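Long-range contact in putative Type I topoisomerase (Deinococcus radiodurans, PDB 3M4A), which probably relaxes DNA as a type IB topoisomerase, breaking and rejoining one strand without ATP: residues A[307-318]-A[323-334]. Residues are numbered along the deposited sequence; the frame is centred on the assembly and turned at random. Where two conformers were deposited one is given.
Sequences YEPRTERQEAEL and RSEGALKRMLES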
loop_
_atom_site.group_PDB
_atom_site.type_symbol
_atom_site.label_atom_id
_atom_site.label_comp_id
_atom_site.label_asym_id
_atom_site.label_seq_id
_atom_site.Cartn_x
_atom_site.Cartn_y
_atom_site.Cartn_z
ATOM N N TYR A 307 8.121 -3.240 20.557
ATOM C CA TYR A 307 8.160 -4.358 19.615
ATOM C C TYR A 307 9.312 -4.266 18.614
ATOM O O TYR A 307 9.258 -4.869 17.539
ATOM C CB TYR A 307 6.821 -4.489 18.890
ATOM C CG TYR A 307 5.729 -4.915 19.834
ATOM C CD1 TYR A 307 5.554 -6.260 20.160
ATOM C CD2 TYR A 307 4.895 -3.982 20.426
ATOM C CE1 TYR A 307 4.576 -6.659 21.040
ATOM C CE2 TYR A 307 3.899 -4.382 21.326
ATOM C CZ TYR A 307 3.756 -5.712 21.627
ATOM O OH TYR A 307 2.770 -6.109 22.503
ATOM N N GLU A 308 10.345 -3.527 18.984
ATOM C CA GLU A 308 11.567 -3.446 18.184
ATOM C C GLU A 308 12.252 -4.810 18.154
ATOM O O GLU A 308 12.156 -5.577 19.116
ATOM C CB GLU A 308 12.542 -2.437 18.777
ATOM C CG GLU A 308 12.153 -0.985 18.605
ATOM C CD GLU A 308 13.208 -0.065 19.162
ATOM O OE1 GLU A 308 13.616 -0.267 20.324
ATOM O OE2 GLU A 308 13.644 0.850 18.435
ATOM N N PRO A 309 12.943 -5.131 17.056
ATOM C CA PRO A 309 13.628 -6.431 17.024
ATOM C C PRO A 309 14.689 -6.523 18.117
ATOM O O PRO A 309 15.255 -5.508 18.497
ATOM C CB PRO A 309 14.229 -6.477 15.618
ATOM C CG PRO A 309 14.318 -5.032 15.178
ATOM C CD PRO A 309 13.150 -4.360 15.813
ATOM N N ARG A 310 14.925 -7.740 18.625
ATOM C CA ARG A 310 15.818 -7.971 19.766
ATOM C C ARG A 310 17.071 -8.787 19.413
ATOM O O ARG A 310 17.957 -8.945 20.257
ATOM C CB ARG A 310 15.061 -8.716 20.862
ATOM C CG ARG A 310 13.843 -8.010 21.409
ATOM C CD ARG A 310 13.105 -8.917 22.389
ATOM N NE ARG A 310 12.134 -8.174 23.192
ATOM C CZ ARG A 310 12.222 -7.943 24.507
ATOM N NH1 ARG A 310 13.229 -8.420 25.238
ATOM N NH2 ARG A 310 11.260 -7.244 25.104
ATOM N N THR A 311 17.123 -9.316 18.194
ATOM C CA THR A 311 18.256 -10.103 17.696
ATOM C C THR A 311 18.556 -9.669 16.280
ATOM O O THR A 311 17.746 -8.987 15.653
ATOM C CB THR A 311 17.980 -11.620 17.660
ATOM O OG1 THR A 311 17.099 -11.952 16.574
ATOM C CG2 THR A 311 17.401 -12.114 18.989
ATOM N N GLU A 312 19.717 -10.070 15.771
ATOM C CA GLU A 312 20.131 -9.664 14.436
ATOM C C GLU A 312 19.196 -10.253 13.377
ATOM O O GLU A 312 18.801 -9.547 12.433
ATOM C CB GLU A 312 21.604 -10.032 14.175
ATOM C CG GLU A 312 22.603 -9.345 15.116
ATOM C CD GLU A 312 22.682 -7.830 14.931
ATOM O OE1 GLU A 312 22.684 -7.360 13.772
ATOM O OE2 GLU A 312 22.749 -7.103 15.948
ATOM N N ARG A 313 18.801 -11.516 13.525
ATOM C CA ARG A 313 17.847 -12.089 12.566
ATOM C C ARG A 313 16.469 -11.434 12.652
ATOM O O ARG A 313 15.813 -11.241 11.629
ATOM C CB ARG A 313 17.667 -13.594 12.722
ATOM C CG ARG A 313 16.931 -14.185 11.519
ATOM C CD ARG A 313 16.705 -15.660 11.610
ATOM N NE ARG A 313 16.086 -16.175 10.386
ATOM C CZ ARG A 313 14.773 -16.236 10.166
ATOM N NH1 ARG A 313 13.894 -15.783 11.053
ATOM N NH2 ARG A 313 14.333 -16.747 9.025
ATOM N N GLN A 314 16.015 -11.129 13.862
ATOM C CA GLN A 314 14.724 -10.446 14.009
ATOM C C GLN A 314 14.710 -9.122 13.253
ATOM O O GLN A 314 13.684 -8.741 12.717
ATOM C CB GLN A 314 14.383 -10.213 15.471
ATOM C CG GLN A 314 13.914 -11.472 16.179
ATOM C CD GLN A 314 13.660 -11.251 17.640
ATOM O OE1 GLN A 314 13.450 -10.116 18.091
ATOM N NE2 GLN A 314 13.666 -12.338 18.408
ATOM N N GLU A 315 15.839 -8.428 13.230
ATOM C CA GLU A 315 15.954 -7.203 12.440
ATOM C C GLU A 315 16.030 -7.525 10.950
ATOM O O GLU A 315 15.366 -6.890 10.118
ATOM C CB GLU A 315 17.185 -6.421 12.863
ATOM C CG GLU A 315 17.273 -5.033 12.234
ATOM C CD GLU A 315 18.335 -4.189 12.887
ATOM O OE1 GLU A 315 19.522 -4.596 12.840
ATOM O OE2 GLU A 315 17.982 -3.126 13.444
ATOM N N ALA A 316 16.851 -8.509 10.598
ATOM C CA ALA A 316 17.008 -8.879 9.198
ATOM C C ALA A 316 15.709 -9.294 8.527
ATOM O O ALA A 316 15.524 -9.051 7.325
ATOM C CB ALA A 316 18.058 -10.006 9.052
ATOM N N GLU A 317 14.801 -9.925 9.271
ATOM C CA GLU A 317 13.523 -10.383 8.725
ATOM C C GLU A 317 12.568 -9.226 8.414
ATOM O O GLU A 317 11.530 -9.425 7.777
ATOM C CB GLU A 317 12.856 -11.379 9.685
ATOM C CG GLU A 317 13.420 -12.792 9.590
ATOM C CD GLU A 317 13.076 -13.480 8.271
ATOM O OE1 GLU A 317 11.911 -13.897 8.090
ATOM O OE2 GLU A 317 13.975 -13.601 7.413
ATOM N N LEU A 318 12.928 -8.033 8.877
ATOM C CA LEU A 318 12.143 -6.810 8.654
ATOM C C LEU A 318 12.717 -5.965 7.500
ATOM O O LEU A 318 12.270 -4.829 7.279
ATOM C CB LEU A 318 12.072 -5.978 9.939
ATOM C CG LEU A 318 11.500 -6.685 11.172
ATOM C CD1 LEU A 318 11.614 -5.806 12.427
ATOM C CD2 LEU A 318 10.075 -7.125 10.945
ATOM N N ARG A 323 11.366 1.246 9.818
ATOM C CA ARG A 323 11.528 0.922 11.235
ATOM C C ARG A 323 10.163 0.776 11.915
ATOM O O ARG A 323 9.895 -0.239 12.579
ATOM C CB ARG A 323 12.361 1.994 11.931
ATOM C CG ARG A 323 12.704 1.715 13.379
ATOM C CD ARG A 323 13.614 2.810 13.929
ATOM N NE ARG A 323 13.619 2.873 15.391
ATOM C CZ ARG A 323 14.400 3.688 16.103
ATOM N NH1 ARG A 323 15.261 4.509 15.499
ATOM N NH2 ARG A 323 14.329 3.682 17.429
ATOM N N SER A 324 9.273 1.742 11.696
ATOM C CA SER A 324 7.953 1.679 12.322
ATOM C C SER A 324 7.101 0.544 11.747
ATOM O O SER A 324 6.326 -0.065 12.477
ATOM C CB SER A 324 7.222 3.023 12.195
ATOM O OG SER A 324 7.122 3.389 10.836
ATOM N N GLU A 325 7.225 0.251 10.445
ATOM C CA GLU A 325 6.484 -0.853 9.833
ATOM C C GLU A 325 6.905 -2.206 10.428
ATOM O O GLU A 325 6.067 -3.080 10.665
ATOM C CB GLU A 325 6.673 -0.883 8.315
ATOM C CG GLU A 325 5.832 0.113 7.562
ATOM C CD GLU A 325 6.009 0.018 6.058
ATOM O OE1 GLU A 325 7.166 -0.154 5.591
ATOM O OE2 GLU A 325 4.991 0.129 5.341
ATOM N N GLY A 326 8.203 -2.350 10.670
ATOM C CA GLY A 326 8.743 -3.556 11.263
ATOM C C GLY A 326 8.194 -3.749 12.657
ATOM O O GLY A 326 7.773 -4.848 13.021
ATOM N N ALA A 327 8.196 -2.686 13.443
ATOM C CA ALA A 327 7.660 -2.761 14.795
ATOM C C ALA A 327 6.164 -3.071 14.763
ATOM O O ALA A 327 5.668 -3.845 15.594
ATOM C CB ALA A 327 7.951 -1.498 15.573
ATOM N N LEU A 328 5.437 -2.477 13.813
ATOM C CA LEU A 328 4.008 -2.786 13.663
ATOM C C LEU A 328 3.760 -4.267 13.342
ATOM O O LEU A 328 2.878 -4.923 13.927
ATOM C CB LEU A 328 3.360 -1.895 12.590
ATOM C CG LEU A 328 1.868 -2.167 12.327
ATOM C CD1 LEU A 328 1.049 -1.954 13.589
ATOM C CD2 LEU A 328 1.356 -1.271 11.200
ATOM N N LYS A 329 4.545 -4.806 12.419
ATOM C CA LYS A 329 4.434 -6.207 12.083
ATOM C C LYS A 329 4.581 -7.073 13.321
ATOM O O LYS A 329 3.789 -7.973 13.536
ATOM C CB LYS A 329 5.482 -6.625 11.069
ATOM C CG LYS A 329 5.180 -8.000 10.493
ATOM C CD LYS A 329 6.200 -8.477 9.517
ATOM C CE LYS A 329 5.712 -9.776 8.885
ATOM N NZ LYS A 329 6.766 -10.474 8.106
ATOM N N ARG A 330 5.601 -6.780 14.114
ATOM C CA ARG A 330 5.865 -7.540 15.337
ATOM C C ARG A 330 4.752 -7.350 16.366
ATOM O O ARG A 330 4.360 -8.316 17.036
ATOM C CB ARG A 330 7.226 -7.168 15.899
ATOM C CG ARG A 330 8.355 -7.717 15.053
ATOM C CD ARG A 330 9.710 -7.287 15.562
ATOM N NE ARG A 330 9.938 -7.738 16.926
ATOM C CZ ARG A 330 10.315 -8.963 17.270
ATOM N NH1 ARG A 330 10.532 -9.901 16.352
ATOM N NH2 ARG A 330 10.470 -9.253 18.552
ATOM N N MET A 331 4.217 -6.130 16.471
ATOM C CA MET A 331 3.055 -5.905 17.354
ATOM C C MET A 331 1.853 -6.741 16.927
ATOM O O MET A 331 1.192 -7.367 17.774
ATOM C CB MET A 331 2.680 -4.423 17.417
ATOM C CG MET A 331 1.511 -4.131 18.330
ATOM S SD MET A 331 0.983 -2.406 18.265
ATOM C CE MET A 331 2.142 -1.644 19.376
ATOM N N LEU A 332 1.540 -6.753 15.634
ATOM C CA LEU A 332 0.419 -7.554 15.148
ATOM C C LEU A 332 0.667 -9.040 15.385
ATOM O O LEU A 332 -0.254 -9.780 15.743
ATOM C CB LEU A 332 0.145 -7.304 13.674
ATOM C CG LEU A 332 -0.342 -5.892 13.341
ATOM C CD1 LEU A 332 -0.401 -5.729 11.816
ATOM C CD2 LEU A 332 -1.709 -5.579 13.980
ATOM N N GLU A 333 1.910 -9.466 15.192
ATOM C CA GLU A 333 2.280 -10.863 15.446
ATOM C C GLU A 333 2.059 -11.285 16.916
ATOM O O GLU A 333 1.821 -12.469 17.188
ATOM C CB GLU A 333 3.717 -11.141 14.972
ATOM C CG GLU A 333 3.808 -11.200 13.443
ATOM C CD GLU A 333 5.220 -11.390 12.902
ATOM O OE1 GLU A 333 6.201 -10.950 13.556
ATOM O OE2 GLU A 333 5.334 -11.969 11.793
ATOM N N SER A 334 2.092 -10.340 17.853
ATOM C CA SER A 334 1.852 -10.683 19.256
ATOM C C SER A 334 0.424 -11.189 19.507
ATOM O O SER A 334 0.187 -11.875 20.502
ATOM C CB SER A 334 2.161 -9.502 20.178
ATOM O OG SER A 334 1.203 -8.473 20.060
HETATM O O HOH W 1 11.289 -9.867 13.441
#
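A water held between the two segments donates to Gln314 O at 2.7 Å and accepts from Arg330 NH1 at 3.0 Å. The same guanidinium has a second hold: NE gives a weak hydrogen bond to the backbone oxygen of Tyr307 (NE to O 3.0 Å), which lies at the guanidinium edge near its plane. A bend at chi3 (60°) turns the end of the chain toward these acceptors, a reach that suits a long, multiply donating side chain. The Gln314 amide lies over one guanidinium face, the planes only 15° apart; its OE1 instead accepts from Arg310 N at 2.8 Å, while Thr311 OG1 caps Gln314 N at the start of the short helix.

Tyr307 lays its broad ring along helix 323-334 between Ala327 and Ser334: Met331 CA sits 3.8 Å from the ring centroid over one face, a CH-pi contact, and the flexible Met331 side chain crosses that of Tyr307 at about a right angle, with SD oblique to the ring in a Met-aromatic contact. Leu318 puts both methyls on Gly326 CA, CD2 at 3.8 Å, where the lack of a side chain lets the leucine come close. In one of two conformers of Glu308, its OE2 forms a salt bridge with Arg323 NH2 at 3.1 Å.

Segment 307-318, joined to helix 323-337 by four residues, thus packs back on it; Leu328, Leu332 and Glu325 of that helix touch helices 292-299, 235-254 and 91-113.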